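Local coordinates for L-2,4-diaminobutyric acid acetyltransferase (Geobacillus sp., PDB 6SLL), which transfers an acetyl group from acetyl-coenzyme A to L-2,4-diaminobutyric acid, a step in the biosynthesis of the chemical chaperone ectoine, at residues Ala26-Gly29 / Thr30-Trp33. Residues are numbered along the deposited sequence; the frame is centred on the assembly and turned at random.
Sequences ARDG and TRVW
Asp-28 meets both Arg-31 and Val-32 where the chain enters its first helix. The backbone bond from Val-32 N to Asp-28 O, 2.8 Å and nearly straight, and the next one, from Trp-33 N to Gly-29 O, establish the alpha-helical turn. At Arg-27 O waters take over: one receives the N-H of Arg-31 and donates to that carbonyl, and a second receives that of Thr-30 but reaches it only weakly.

The Asp-28 carboxylate lies beside its own backbone N (chi1 -65°), where OD2 accepts from Glu-25 N and pairs with Arg-22. Asp-28 OD1 stands 4.0 Å from Arg-31 NH2, a long salt bridge, with the carboxylate and guanidinium planes turned 54° apart. One water closes this gap, donating to Asp-28 OD1 at 2.7 Å and accepting from Arg-31 NH2. A bend at chi3 (-55°) turns the guanidinium back toward the aspartate. Val-32 CG2, also beside its backbone N, comes within 3.3 Å of Asp-28 O, flanking the bonded carbonyl.

Thr-30 OG1 bonds to Met-158 O of the second subunit, placing this turn at the dimer interface. On the inner side of helix 29-39, Val-32 packs on Ile-63 of strand 62-66, Phe-73 of strand 69-78 and Tyr-50 of helix 47-56, joining the start of the helix to the sheet of the GNAT fold.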
loop_
_atom_site.group_PDB
_atom_site.type_symbol
_atom_site.label_atom_id
_atom_site.label_comp_id
_atom_site.label_asym_id
_atom_site.label_seq_id
_atom_site.Cartn_x
_atom_site.Cartn_y
_atom_site.Cartn_z
ATOM N N ALA B 26 -9.119 1.835 -10.376
ATOM C CA ALA B 26 -8.189 0.712 -10.605
ATOM C C ALA B 26 -7.571 0.740 -11.996
ATOM O O ALA B 26 -6.383 0.459 -12.179
ATOM C CB ALA B 26 -8.860 -0.597 -10.314
ATOM N N ARG B 27 -8.414 1.099 -12.997
ATOM C CA ARG B 27 -7.929 1.135 -14.384
ATOM C C ARG B 27 -6.799 2.151 -14.641
ATOM O O ARG B 27 -6.205 2.040 -15.709
ATOM C CB ARG B 27 -9.076 1.290 -15.330
ATOM C CG ARG B 27 -9.796 2.698 -15.229
ATOM C CD ARG B 27 -11.009 2.819 -16.170
ATOM N NE ARG B 27 -11.479 4.226 -16.206
ATOM C CZ ARG B 27 -12.506 4.528 -17.001
ATOM N NH1 ARG B 27 -13.062 3.549 -17.670
ATOM N NH2 ARG B 27 -13.014 5.738 -17.084
ATOM N N ASP B 28 -6.653 3.128 -13.745
ATOM C CA ASP B 28 -5.572 4.073 -13.879
ATOM C C ASP B 28 -4.164 3.491 -13.500
ATOM O O ASP B 28 -3.176 4.184 -13.609
ATOM C CB ASP B 28 -5.840 5.285 -13.071
ATOM C CG ASP B 28 -7.019 6.065 -13.543
ATOM O OD1 ASP B 28 -7.173 6.327 -14.756
ATOM O OD2 ASP B 28 -7.819 6.457 -12.660
ATOM N N GLY B 29 -4.183 2.247 -12.959
ATOM C CA GLY B 29 -2.957 1.765 -12.337
ATOM C C GLY B 29 -1.748 1.770 -13.264
ATOM O O GLY B 29 -0.665 2.233 -12.836
ATOM N N THR B 30 -1.902 1.280 -14.521
ATOM C CA THR B 30 -0.769 1.322 -15.415
ATOM C C THR B 30 -0.242 2.682 -15.703
ATOM O O THR B 30 0.954 2.938 -15.723
ATOM C CB THR B 30 -1.100 0.495 -16.682
ATOM O OG1 THR B 30 -0.944 -0.891 -16.354
ATOM C CG2 THR B 30 -0.218 0.864 -17.834
ATOM N N ARG B 31 -1.167 3.633 -16.016
ATOM C CA ARG B 31 -0.709 4.966 -16.374
ATOM C C ARG B 31 -0.088 5.689 -15.200
ATOM O O ARG B 31 0.855 6.483 -15.327
ATOM C CB ARG B 31 -1.818 5.792 -16.996
ATOM C CG ARG B 31 -2.169 5.338 -18.406
ATOM C CD ARG B 31 -3.082 6.284 -19.266
ATOM N NE ARG B 31 -4.260 6.609 -18.674
ATOM C CZ ARG B 31 -4.881 7.738 -18.861
ATOM N NH1 ARG B 31 -4.450 8.903 -19.463
ATOM N NH2 ARG B 31 -6.060 7.814 -18.262
ATOM N N VAL B 32 -0.645 5.419 -13.988
ATOM C CA VAL B 32 0.009 5.971 -12.774
ATOM C C VAL B 32 1.389 5.378 -12.564
ATOM O O VAL B 32 2.353 6.078 -12.283
ATOM C CB VAL B 32 -0.920 5.745 -11.530
ATOM C CG1 VAL B 32 -0.143 6.079 -10.273
ATOM C CG2 VAL B 32 -2.148 6.585 -11.672
ATOM N N TRP B 33 1.517 4.045 -12.749
ATOM C CA TRP B 33 2.788 3.377 -12.652
ATOM C C TRP B 33 3.810 4.035 -13.612
ATOM O O TRP B 33 4.950 4.273 -13.237
ATOM C CB TRP B 33 2.568 1.896 -12.913
ATOM C CG TRP B 33 3.831 1.059 -12.907
ATOM C CD1 TRP B 33 4.471 0.542 -11.833
ATOM C CD2 TRP B 33 4.613 0.688 -14.079
ATOM N NE1 TRP B 33 5.583 -0.159 -12.243
ATOM C CE2 TRP B 33 5.685 -0.096 -13.600
ATOM C CE3 TRP B 33 4.433 0.896 -15.434
ATOM C CZ2 TRP B 33 6.589 -0.661 -14.447
ATOM C CZ3 TRP B 33 5.317 0.296 -16.297
ATOM C CH2 TRP B 33 6.396 -0.438 -15.816
HETATM O O HOH W 1 -4.294 -0.269 -15.094
HETATM O O HOH W 2 -3.933 3.006 -16.804
HETATM O O HOH W 3 -6.096 5.609 -17.125
#